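Local structure of HepC.19480.a.B1 (Helicobacter pylori, 6MTZ) at residues G43-A48 / L184-F189; I128-L133 / W147-V152; K205-L210 / P214-N219; Q262-F267 / G307-C312. The protein is of unknown function but probably belongs to the DHH/DHHA1 phosphoesterases, metal-dependent enzymes that cleave phosphodiester or phosphoanhydride bonds. All blocks are in the same frame, centred on the assembly; numbering follows the deposited sequence.

Overall arrangement
Along the chain, both segments of contact 2 fall between the two segments of contact 1, and contacts 3 and 4 come later. Contact 2 packs helix 125-136 of the N-terminal lobe, built on a five-stranded parallel sheet, against helix 145-159. Contact 3 folds a loop onto helix 213-228; its centre is about 19 Å from that of contact 2, and the two touch where Trp147 packs on Lys205 and Pro150 on Leu208. Contact 4 joins strand 264-270 of the C-terminal lobe's mixed sheet to the start of helix 311-318, about 51 Å from contact 2 between centres. Contact 1, whose centre lies about 6 Å from the centre of the chain, bridges from the N-terminal lobe to the helical part that leads on to the C-terminal one.

Contact 1 of 4, residues G43-A48 / L184-F189; sequences GREVSA and LNRFMF
Glu45 and Arg186 carry this contact alone, their side chains advancing from opposite directions to meet between two segments whose nearest CA atoms, of Glu45 and Phe187, are 10.9 Å apart. The glutamate leaves the first turn of helix 43-59 with an extended chain. Arg186 starts out extended as well, then bends at chi3 (65°), which turns the guanidinium so that its outer edge, carrying NH1 and NH2, faces the carboxylate.

The grip is end-on and two-pronged, but not symmetrical. Arg186 NH2 donates to Glu45 OE1 over 2.9 Å in a nearly straight bond (170° at the hydrogen), with the oxygen in the guanidinium plane and its syn lone pair in use. Arg186 NH1 reaches Glu45 OE2 at 2.7 Å, also on the syn side, but through a more bent bond. The two flat groups are twisted 39° apart, so both bonds cannot lie in both planes, and it is the NH1 bond that is tilted.

Both carboxylate oxygens have further partners: OE2 forms a salt bridge with Arg49 one turn along the helix, and OE1 accepts from the backbone N of Asn41. Two arginines and a backbone amide thus hold the carboxylate oriented. On the other side, Asn185 OD1 takes the backbone N of Met188 at 2.8 Å, an Asx motif just ahead of helix 190-203. The result is a bidentate carboxylate-guanidinium salt bridge spanning from the parallel-sheet lobe to the helical connector, in a two-lobed fold consistent with the DHH/DHHA1 family.

Contact 2 of 4, residues I128-L133 / W147-V152; sequences IVYEFL and WLEPLV. With EDO (1,2-ethanediol), chain C.
Tyr130 reaches from helix 125-136 to three residues of helix 145-159, Leu148, Glu149 and Val152. The short helical segments run roughly antiparallel, at 143°, with axes 10.9 Å apart at closest approach. With CG anti to the backbone N (chi1 177°), the tyrosine ring extends into the space between them.

The apolar part involves two aliphatic side chains. Val152 crosses the root of the ring at about a right angle, its CG2 branch 4.0 Å from Tyr130 CB, while one methyl of Leu148, CD2, comes within 3.9 Å of Tyr130 CE1. Val27 of helix 19-29 also touches Val152, so the parallel-sheet lobe continues this packing.

The polar part lies at the far end of the ring. Tyr130 OH donates to Glu149 OE2 over 2.6 Å, and the carboxylate receives it on the anti lone pair, away from its other oxygen. Ring and carboxylate planes stand 75° apart, and Glu149 CG sits 3.2 Å from Tyr130 OH.

A molecule of 1,2-ethanediol, probably from the crystallisation liquor, fits beside the same ring: its O2 donates to Glu131 OE1 at 2.9 Å, and its C2 lies against Val152 CG1. Glu153 OE1 is also hydrogen-bonded to it, and Glu131 OE2 pairs with Arg123.

The chemistry thus changes along one tyrosine, from hydrocarbon packing along CB and the ring flank to a short hydrogen bond at the exposed rim, where the probably charged Glu149 fixes the hydroxyl of an otherwise buried residue.

Contact 3 of 4, residues K205-L210 / P214-N219; sequences KNYLFL and PVAYDN
Tyr207 opens a type I beta turn that Leu210 N closes by bonding to Tyr207 O at 2.9 Å, and it brings the loop close enough to helix 213-228 for Tyr207 CA to lie 6.3 Å from Tyr217 CA.

The two tyrosines form a T-shaped pair. Tyr217 presents its edge to the face of Tyr207, with ring centroids 5.2 Å apart and planes at 66°. The leading atom is CD1 of Tyr217, 3.6 Å from Tyr207 CD1 and placed toward the rim of the ring rather than over its middle. Behind it the helix backbone comes in over the face too: Tyr217 CA lies 4.1 Å from the Tyr207 centroid, 29° off the ring normal, in a CH-pi contact.

This is a helix-loop-helix corner, in which the loop after helix 190-203 folds back on the start of helix 213-228. The Tyr217 side chain, with CG anti to its own N (chi1 -178°), runs inward between the helices, touching Val173 and Met177 of helix 168-180, its OH hydrogen-bonded to Leu200 O.

Ala216 packs beside the pair. Its CB is 4.1 Å from Tyr207 CD2 and 4.2 Å from Leu210 CD1, so one small methyl serves both ends of the turn. At the tip of the other ring, Tyr207 OH hydrogen-bonds to Asp220 OD2, farther along helix 213-228.

Contact 4 of 4, residues Q262-F267 / G307-C312; sequences QDKKGF and GNCDVC
Lys264 stands at the start of strand 264-270 and reaches over to Asn308 and Cys309, in the loop that leaves strand 300-305. Lys264 contributes only its side chain, which meets a backbone carbonyl and a cysteine side chain, with Lys264 CA and Cys309 CA 6.9 Å apart. From CA, the CB bond points toward the loop, and the first carbon to make a close approach is CG, 4.1 Å from Cys309 SG. The thiol is turned to this position by its own first torsion, which sets SG anti to the backbone N (chi1 171°).

At the next bond the lysine bends (chi2 -68°), and beyond that it is extended. The bend takes the chain from the cysteine to the neighbouring carbonyl: Lys264 CD and CE both pass Asn308 O at 3.4 Å. The ammonium then donates to that same oxygen, Lys264 NZ to Asn308 O 3.0 Å. It approaches from above the carbonyl plane, 37° out of it, so the donor is off the lone-pair direction. The oxygen is thus met by three successive atoms of one side chain.

Asp290, just before strand 291-295, and Phe291, its first residue, touch both Lys264 and Cys309. Immediately after the cysteine, Asp310 is the N-cap of helix 311-318, its OD1 accepting from the backbone N of Glu313. The contact therefore joins a strand of the mixed sheet to a side-chain-capped helix start, within a C-terminal lobe whose GGGH sequence is consistent with a DHHA1 domain.

Contact 1 of 4, residues G43-A48 / L184-F189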
# COMPACT_ATOMS: atom_id res chain seq x y z
N GLY A 43 5.80 -5.28 11.55
CA GLY A 43 7.00 -4.61 12.01
C GLY A 43 8.14 -4.59 11.00
O GLY A 43 8.85 -3.59 10.87
N ARG A 44 8.38 -5.72 10.32
CA ARG A 44 9.46 -5.71 9.34
C ARG A 44 9.23 -4.63 8.29
O ARG A 44 10.14 -3.86 7.95
CB ARG A 44 9.62 -7.10 8.69
N GLU A 45 7.99 -4.52 7.79
CA GLU A 45 7.69 -3.47 6.82
C GLU A 45 7.92 -2.08 7.42
O GLU A 45 8.43 -1.19 6.73
CB GLU A 45 6.26 -3.63 6.29
CG GLU A 45 5.95 -2.77 5.05
CD GLU A 45 4.61 -3.10 4.35
OE1 GLU A 45 3.72 -3.70 4.98
OE2 GLU A 45 4.45 -2.74 3.16
N VAL A 46 7.57 -1.88 8.69
CA VAL A 46 7.75 -0.56 9.31
C VAL A 46 9.22 -0.15 9.26
O VAL A 46 9.55 0.98 8.88
CB VAL A 46 7.22 -0.55 10.75
CG1 VAL A 46 7.59 0.76 11.44
CG2 VAL A 46 5.71 -0.76 10.77
N SER A 47 10.11 -1.07 9.62
CA SER A 47 11.54 -0.77 9.58
C SER A 47 12.00 -0.49 8.16
O SER A 47 12.81 0.42 7.93
CB SER A 47 12.35 -1.92 10.18
OG SER A 47 12.13 -1.98 11.58
N ALA A 48 11.47 -1.24 7.18
CA ALA A 48 11.85 -0.99 5.80
C ALA A 48 11.45 0.42 5.37
O ALA A 48 12.24 1.12 4.73
CB ALA A 48 11.21 -2.02 4.87
N LEU A 184 -5.79 -3.42 -6.68
CA LEU A 184 -4.42 -3.07 -7.08
C LEU A 184 -3.46 -3.58 -6.01
O LEU A 184 -3.42 -3.06 -4.89
CB LEU A 184 -4.26 -1.55 -7.26
CG LEU A 184 -5.17 -0.84 -8.28
CD1 LEU A 184 -4.92 0.66 -8.27
CD2 LEU A 184 -4.98 -1.39 -9.71
N ASN A 185 -2.67 -4.60 -6.37
CA ASN A 185 -1.68 -5.17 -5.46
C ASN A 185 -0.82 -4.07 -4.84
O ASN A 185 -0.21 -3.26 -5.56
CB ASN A 185 -0.80 -6.17 -6.20
CG ASN A 185 0.24 -6.81 -5.28
OD1 ASN A 185 1.35 -6.31 -5.14
ND2 ASN A 185 -0.12 -7.94 -4.67
N ARG A 186 -0.75 -4.08 -3.50
CA ARG A 186 -0.09 -2.99 -2.79
C ARG A 186 1.42 -3.04 -2.99
O ARG A 186 2.06 -1.98 -3.15
CB ARG A 186 -0.42 -3.04 -1.30
CG ARG A 186 0.15 -1.85 -0.51
CD ARG A 186 -0.41 -1.76 0.94
NE ARG A 186 -0.02 -2.88 1.81
CZ ARG A 186 1.08 -2.91 2.57
NH1 ARG A 186 1.91 -1.88 2.59
NH2 ARG A 186 1.34 -3.97 3.32
N PHE A 187 2.01 -4.24 -3.00
CA PHE A 187 3.46 -4.34 -3.17
C PHE A 187 3.88 -3.84 -4.54
O PHE A 187 4.84 -3.06 -4.66
CB PHE A 187 3.94 -5.78 -2.99
CG PHE A 187 5.44 -5.91 -3.13
CD1 PHE A 187 6.03 -6.11 -4.37
CD2 PHE A 187 6.26 -5.76 -2.03
CE1 PHE A 187 7.42 -6.18 -4.49
CE2 PHE A 187 7.64 -5.83 -2.15
CZ PHE A 187 8.22 -6.04 -3.38
N MET A 188 3.21 -4.29 -5.59
CA MET A 188 3.65 -3.95 -6.94
C MET A 188 3.30 -2.52 -7.31
O MET A 188 4.04 -1.90 -8.08
CB MET A 188 3.06 -4.93 -7.95
CG MET A 188 3.54 -6.39 -7.79
SD MET A 188 5.31 -6.62 -8.02
CE MET A 188 5.50 -6.36 -9.80
N PHE A 189 2.20 -1.98 -6.79
CA PHE A 189 1.65 -0.69 -7.22
C PHE A 189 1.38 0.21 -6.01
O PHE A 189 0.25 0.64 -5.78
CB PHE A 189 0.38 -0.88 -8.04
CG PHE A 189 0.46 -2.06 -8.98
CD1 PHE A 189 1.40 -2.08 -9.99
CD2 PHE A 189 -0.42 -3.13 -8.85
CE1 PHE A 189 1.46 -3.16 -10.87
CE2 PHE A 189 -0.36 -4.21 -9.71
CZ PHE A 189 0.58 -4.23 -10.74

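Contact 2 of 4, residues I128-L133 / W147-V152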
# COMPACT_ATOMS: atom_id res chain seq x y z
N ILE A 128 -6.06 12.45 15.72
CA ILE A 128 -4.81 13.00 16.25
C ILE A 128 -4.03 13.73 15.16
O ILE A 128 -3.59 14.87 15.35
CB ILE A 128 -3.96 11.88 16.89
CG1 ILE A 128 -4.71 11.19 18.03
CG2 ILE A 128 -2.64 12.46 17.41
CD1 ILE A 128 -3.99 9.96 18.54
N VAL A 129 -3.85 13.09 13.99
CA VAL A 129 -3.17 13.76 12.88
C VAL A 129 -3.86 15.07 12.53
O VAL A 129 -3.21 16.11 12.38
CB VAL A 129 -3.10 12.84 11.64
CG1 VAL A 129 -2.55 13.63 10.44
CG2 VAL A 129 -2.23 11.62 11.93
N TYR A 130 -5.18 15.03 12.39
CA TYR A 130 -5.90 16.22 11.94
C TYR A 130 -5.68 17.38 12.91
O TYR A 130 -5.36 18.50 12.50
CB TYR A 130 -7.40 15.95 11.78
CG TYR A 130 -8.12 17.22 11.40
CD1 TYR A 130 -7.94 17.79 10.15
CD2 TYR A 130 -8.92 17.91 12.32
CE1 TYR A 130 -8.57 18.99 9.79
CE2 TYR A 130 -9.55 19.11 11.98
CZ TYR A 130 -9.37 19.65 10.72
OH TYR A 130 -9.98 20.84 10.37
N GLU A 131 -5.82 17.11 14.21
CA GLU A 131 -5.72 18.21 15.16
C GLU A 131 -4.28 18.71 15.26
O GLU A 131 -4.05 19.92 15.39
CB GLU A 131 -6.28 17.77 16.52
CG GLU A 131 -7.82 17.98 16.52
CD GLU A 131 -8.62 17.14 17.51
OE1 GLU A 131 -9.86 17.21 17.43
OE2 GLU A 131 -8.04 16.41 18.34
N PHE A 132 -3.30 17.81 15.13
CA PHE A 132 -1.91 18.26 15.12
C PHE A 132 -1.61 19.12 13.89
O PHE A 132 -0.98 20.18 14.00
CB PHE A 132 -0.96 17.06 15.18
CG PHE A 132 0.48 17.42 14.97
CD1 PHE A 132 1.25 17.94 16.01
CD2 PHE A 132 1.08 17.24 13.74
CE1 PHE A 132 2.59 18.26 15.82
CE2 PHE A 132 2.42 17.57 13.53
CZ PHE A 132 3.17 18.08 14.56
N LEU A 133 -2.02 18.67 12.70
CA LEU A 133 -1.74 19.46 11.50
C LEU A 133 -2.51 20.77 11.53
O LEU A 133 -1.95 21.83 11.19
CB LEU A 133 -2.07 18.65 10.24
CG LEU A 133 -1.23 17.38 10.05
CD1 LEU A 133 -1.48 16.74 8.68
CD2 LEU A 133 0.26 17.71 10.23
N TRP A 147 -16.31 19.21 4.80
CA TRP A 147 -16.42 17.75 4.72
C TRP A 147 -15.27 17.03 5.41
O TRP A 147 -15.46 15.89 5.87
CB TRP A 147 -16.55 17.27 3.27
CG TRP A 147 -15.38 17.56 2.36
CD1 TRP A 147 -15.28 18.60 1.46
CD2 TRP A 147 -14.17 16.80 2.22
NE1 TRP A 147 -14.08 18.54 0.80
CE2 TRP A 147 -13.39 17.44 1.24
CE3 TRP A 147 -13.67 15.65 2.84
CZ2 TRP A 147 -12.15 16.96 0.85
CZ3 TRP A 147 -12.43 15.18 2.46
CH2 TRP A 147 -11.68 15.84 1.48
N LEU A 148 -14.11 17.66 5.53
CA LEU A 148 -12.96 16.96 6.09
C LEU A 148 -13.15 16.66 7.58
O LEU A 148 -12.86 15.54 8.03
CB LEU A 148 -11.68 17.76 5.84
CG LEU A 148 -10.41 17.10 6.39
CD1 LEU A 148 -10.25 15.69 5.83
CD2 LEU A 148 -9.20 17.94 6.06
N GLU A 149 -13.66 17.63 8.35
CA GLU A 149 -13.83 17.37 9.78
C GLU A 149 -14.91 16.32 10.04
O GLU A 149 -14.70 15.45 10.89
CB GLU A 149 -14.12 18.67 10.55
CG GLU A 149 -12.88 19.55 10.65
CD GLU A 149 -13.09 20.81 11.47
OE1 GLU A 149 -14.21 21.02 11.99
OE2 GLU A 149 -12.13 21.60 11.60
N PRO A 150 -16.04 16.33 9.33
CA PRO A 150 -16.97 15.20 9.47
C PRO A 150 -16.35 13.86 9.11
O PRO A 150 -16.60 12.85 9.79
CB PRO A 150 -18.11 15.58 8.52
CG PRO A 150 -18.12 17.06 8.59
CD PRO A 150 -16.66 17.42 8.56
N LEU A 151 -15.56 13.82 8.04
CA LEU A 151 -14.90 12.57 7.67
C LEU A 151 -13.96 12.10 8.78
O LEU A 151 -13.93 10.91 9.12
CB LEU A 151 -14.15 12.74 6.35
CG LEU A 151 -13.61 11.49 5.64
CD1 LEU A 151 -13.45 11.74 4.16
CD2 LEU A 151 -12.26 11.06 6.20
N VAL A 152 -13.20 13.03 9.37
CA VAL A 152 -12.31 12.67 10.47
C VAL A 152 -13.11 12.10 11.63
O VAL A 152 -12.77 11.05 12.18
CB VAL A 152 -11.48 13.89 10.89
CG1 VAL A 152 -10.81 13.63 12.23
CG2 VAL A 152 -10.45 14.19 9.81
C1 EDO C . -13.08 16.68 13.58
O1 EDO C . -14.13 16.18 14.41
C2 EDO C . -11.72 16.44 14.25
O2 EDO C . -11.24 17.63 14.88

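Contact 3 of 4, residues K205-L210 / P214-N219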
# COMPACT_ATOMS: atom_id res chain seq x y z
N LYS A 205 -17.31 12.19 0.95
CA LYS A 205 -17.75 13.56 1.17
C LYS A 205 -19.05 13.87 0.43
O LYS A 205 -19.79 14.77 0.83
CB LYS A 205 -16.66 14.54 0.75
CG LYS A 205 -16.52 14.75 -0.76
CD LYS A 205 -15.19 15.44 -1.10
CE LYS A 205 -15.02 15.57 -2.61
NZ LYS A 205 -13.73 16.22 -2.98
N ASN A 206 -19.35 13.14 -0.64
CA ASN A 206 -20.60 13.35 -1.35
C ASN A 206 -21.76 12.56 -0.76
O ASN A 206 -22.87 12.64 -1.28
CB ASN A 206 -20.41 13.00 -2.83
CG ASN A 206 -19.44 13.93 -3.49
OD1 ASN A 206 -19.44 15.13 -3.22
ND2 ASN A 206 -18.54 13.38 -4.29
N TYR A 207 -21.53 11.85 0.34
CA TYR A 207 -22.55 11.06 1.01
C TYR A 207 -22.83 11.51 2.44
O TYR A 207 -23.94 11.30 2.93
CB TYR A 207 -22.13 9.57 1.02
CG TYR A 207 -22.13 8.99 -0.38
CD1 TYR A 207 -21.03 9.14 -1.21
CD2 TYR A 207 -23.26 8.34 -0.88
CE1 TYR A 207 -21.03 8.64 -2.50
CE2 TYR A 207 -23.29 7.85 -2.16
CZ TYR A 207 -22.17 8.00 -2.97
OH TYR A 207 -22.18 7.51 -4.25
N LEU A 208 -21.84 12.13 3.11
CA LEU A 208 -21.97 12.51 4.52
C LEU A 208 -23.26 13.24 4.82
O LEU A 208 -23.86 13.06 5.89
CB LEU A 208 -20.79 13.40 4.93
CG LEU A 208 -19.43 12.72 4.98
CD1 LEU A 208 -18.34 13.77 4.90
CD2 LEU A 208 -19.32 11.92 6.26
N PHE A 209 -23.71 14.08 3.90
CA PHE A 209 -24.87 14.93 4.16
C PHE A 209 -26.13 14.38 3.51
O PHE A 209 -27.10 15.12 3.35
CB PHE A 209 -24.57 16.35 3.69
CG PHE A 209 -23.27 16.87 4.22
CD1 PHE A 209 -23.15 17.23 5.56
CD2 PHE A 209 -22.17 16.96 3.40
CE1 PHE A 209 -21.95 17.69 6.06
CE2 PHE A 209 -20.95 17.42 3.90
CZ PHE A 209 -20.85 17.78 5.22
N LEU A 210 -26.14 13.11 3.14
CA LEU A 210 -27.36 12.46 2.69
C LEU A 210 -28.11 11.90 3.89
O LEU A 210 -27.52 11.59 4.93
CB LEU A 210 -27.04 11.34 1.69
CG LEU A 210 -26.30 11.83 0.44
CD1 LEU A 210 -26.12 10.69 -0.58
CD2 LEU A 210 -27.04 13.03 -0.17
N PRO A 214 -25.09 5.90 5.19
CA PRO A 214 -24.47 4.55 5.22
C PRO A 214 -24.96 3.63 4.11
O PRO A 214 -24.14 3.02 3.40
CB PRO A 214 -24.86 4.01 6.61
CG PRO A 214 -25.22 5.22 7.42
CD PRO A 214 -25.80 6.21 6.45
N VAL A 215 -26.27 3.50 3.94
CA VAL A 215 -26.80 2.60 2.92
C VAL A 215 -26.53 3.16 1.53
O VAL A 215 -26.23 2.40 0.60
CB VAL A 215 -28.30 2.37 3.14
CG1 VAL A 215 -28.87 1.55 2.00
CG2 VAL A 215 -28.53 1.67 4.48
N ALA A 216 -26.66 4.47 1.36
CA ALA A 216 -26.45 5.06 0.05
C ALA A 216 -25.03 4.83 -0.42
O ALA A 216 -24.79 4.44 -1.57
CB ALA A 216 -26.77 6.56 0.08
N TYR A 217 -24.06 5.08 0.45
CA TYR A 217 -22.68 4.84 0.07
C TYR A 217 -22.44 3.34 -0.11
O TYR A 217 -21.78 2.93 -1.07
CB TYR A 217 -21.73 5.42 1.12
CG TYR A 217 -20.26 5.25 0.78
CD1 TYR A 217 -19.70 5.92 -0.31
CD2 TYR A 217 -19.43 4.44 1.54
CE1 TYR A 217 -18.36 5.77 -0.63
CE2 TYR A 217 -18.09 4.29 1.24
CZ TYR A 217 -17.56 4.97 0.14
OH TYR A 217 -16.23 4.84 -0.18
N ASP A 218 -23.01 2.51 0.77
CA ASP A 218 -22.79 1.07 0.67
C ASP A 218 -23.20 0.53 -0.70
O ASP A 218 -22.48 -0.29 -1.30
CB ASP A 218 -23.55 0.36 1.79
CG ASP A 218 -23.13 -1.09 1.97
OD1 ASP A 218 -21.93 -1.40 1.76
OD2 ASP A 218 -24.00 -1.92 2.32
N ASN A 219 -24.34 0.98 -1.22
CA ASN A 219 -24.88 0.44 -2.46
C ASN A 219 -24.27 1.07 -3.71
O ASN A 219 -24.48 0.54 -4.81
CB ASN A 219 -26.40 0.62 -2.49
CG ASN A 219 -27.12 -0.34 -1.58
OD1 ASN A 219 -26.61 -1.42 -1.29
ND2 ASN A 219 -28.30 0.05 -1.12

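Contact 4 of 4, residues Q262-F267 / G307-C312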
# COMPACT_ATOMS: atom_id res chain seq x y z
N GLN A 262 16.58 -20.27 -19.56
CA GLN A 262 17.12 -20.88 -20.78
C GLN A 262 16.94 -19.89 -21.91
O GLN A 262 17.54 -18.79 -21.84
CB GLN A 262 16.45 -22.24 -21.00
CG GLN A 262 16.61 -23.22 -19.88
CD GLN A 262 16.16 -24.62 -20.26
OE1 GLN A 262 15.36 -24.79 -21.19
NE2 GLN A 262 16.67 -25.62 -19.56
N ASP A 263 16.15 -20.18 -22.94
CA ASP A 263 15.91 -19.27 -24.04
C ASP A 263 14.57 -18.54 -23.94
O ASP A 263 14.22 -17.81 -24.86
CB ASP A 263 15.98 -20.03 -25.37
CG ASP A 263 14.93 -21.12 -25.46
OD1 ASP A 263 14.45 -21.39 -26.58
OD2 ASP A 263 14.57 -21.68 -24.41
N LYS A 264 13.83 -18.71 -22.85
CA LYS A 264 12.54 -18.06 -22.68
C LYS A 264 12.65 -16.84 -21.77
O LYS A 264 13.46 -16.80 -20.83
CB LYS A 264 11.50 -19.04 -22.12
CG LYS A 264 11.47 -20.39 -22.84
CD LYS A 264 10.95 -20.26 -24.25
CE LYS A 264 10.88 -21.61 -24.95
NZ LYS A 264 10.18 -21.49 -26.27
N LYS A 265 11.83 -15.83 -22.04
CA LYS A 265 11.77 -14.62 -21.22
C LYS A 265 10.49 -14.62 -20.41
O LYS A 265 9.40 -14.86 -20.94
CB LYS A 265 11.84 -13.34 -22.08
CG LYS A 265 11.77 -12.06 -21.24
CD LYS A 265 12.11 -10.79 -22.03
CE LYS A 265 10.94 -10.28 -22.87
NZ LYS A 265 11.23 -8.97 -23.54
N GLY A 266 10.61 -14.33 -19.11
CA GLY A 266 9.46 -14.24 -18.25
C GLY A 266 9.41 -12.92 -17.51
O GLY A 266 10.38 -12.17 -17.45
N PHE A 267 8.24 -12.65 -16.92
CA PHE A 267 7.99 -11.45 -16.13
C PHE A 267 7.69 -11.90 -14.71
O PHE A 267 6.80 -12.73 -14.50
CB PHE A 267 6.83 -10.65 -16.72
CG PHE A 267 6.54 -9.35 -15.99
CD1 PHE A 267 5.96 -9.34 -14.73
CD2 PHE A 267 6.78 -8.13 -16.61
CE1 PHE A 267 5.68 -8.17 -14.08
CE2 PHE A 267 6.49 -6.94 -15.96
CZ PHE A 267 5.94 -6.96 -14.69
N GLY A 307 1.49 -20.95 -24.35
CA GLY A 307 1.88 -21.89 -25.37
C GLY A 307 3.34 -21.84 -25.77
O GLY A 307 3.81 -22.75 -26.45
N ASN A 308 4.07 -20.80 -25.35
CA ASN A 308 5.45 -20.61 -25.78
C ASN A 308 6.47 -20.97 -24.71
O ASN A 308 7.66 -20.65 -24.87
CB ASN A 308 5.67 -19.17 -26.24
CG ASN A 308 5.29 -18.96 -27.69
OD1 ASN A 308 4.58 -19.78 -28.29
ND2 ASN A 308 5.77 -17.87 -28.28
N CYS A 309 6.05 -21.62 -23.63
CA CYS A 309 6.98 -22.08 -22.61
C CYS A 309 6.30 -23.13 -21.75
O CYS A 309 5.27 -22.85 -21.13
CB CYS A 309 7.46 -20.94 -21.73
SG CYS A 309 8.40 -21.53 -20.30
N ASP A 310 6.86 -24.33 -21.72
CA ASP A 310 6.32 -25.38 -20.87
C ASP A 310 6.64 -25.08 -19.41
O ASP A 310 7.72 -25.45 -18.93
CB ASP A 310 6.89 -26.74 -21.27
CG ASP A 310 6.18 -27.89 -20.59
OD1 ASP A 310 5.51 -27.66 -19.56
OD2 ASP A 310 6.29 -29.03 -21.09
N VAL A 311 5.73 -24.41 -18.71
CA VAL A 311 6.03 -24.03 -17.32
C VAL A 311 5.96 -25.22 -16.38
O VAL A 311 6.48 -25.13 -15.26
CB VAL A 311 5.10 -22.90 -16.82
CG1 VAL A 311 5.43 -21.61 -17.55
CG2 VAL A 311 3.62 -23.27 -16.99
N CYS A 312 5.33 -26.32 -16.78
CA CYS A 312 5.43 -27.54 -15.99
C CYS A 312 6.87 -28.03 -15.93
O CYS A 312 7.39 -28.32 -14.85
CB CYS A 312 4.51 -28.62 -16.57
SG CYS A 312 4.53 -30.17 -15.63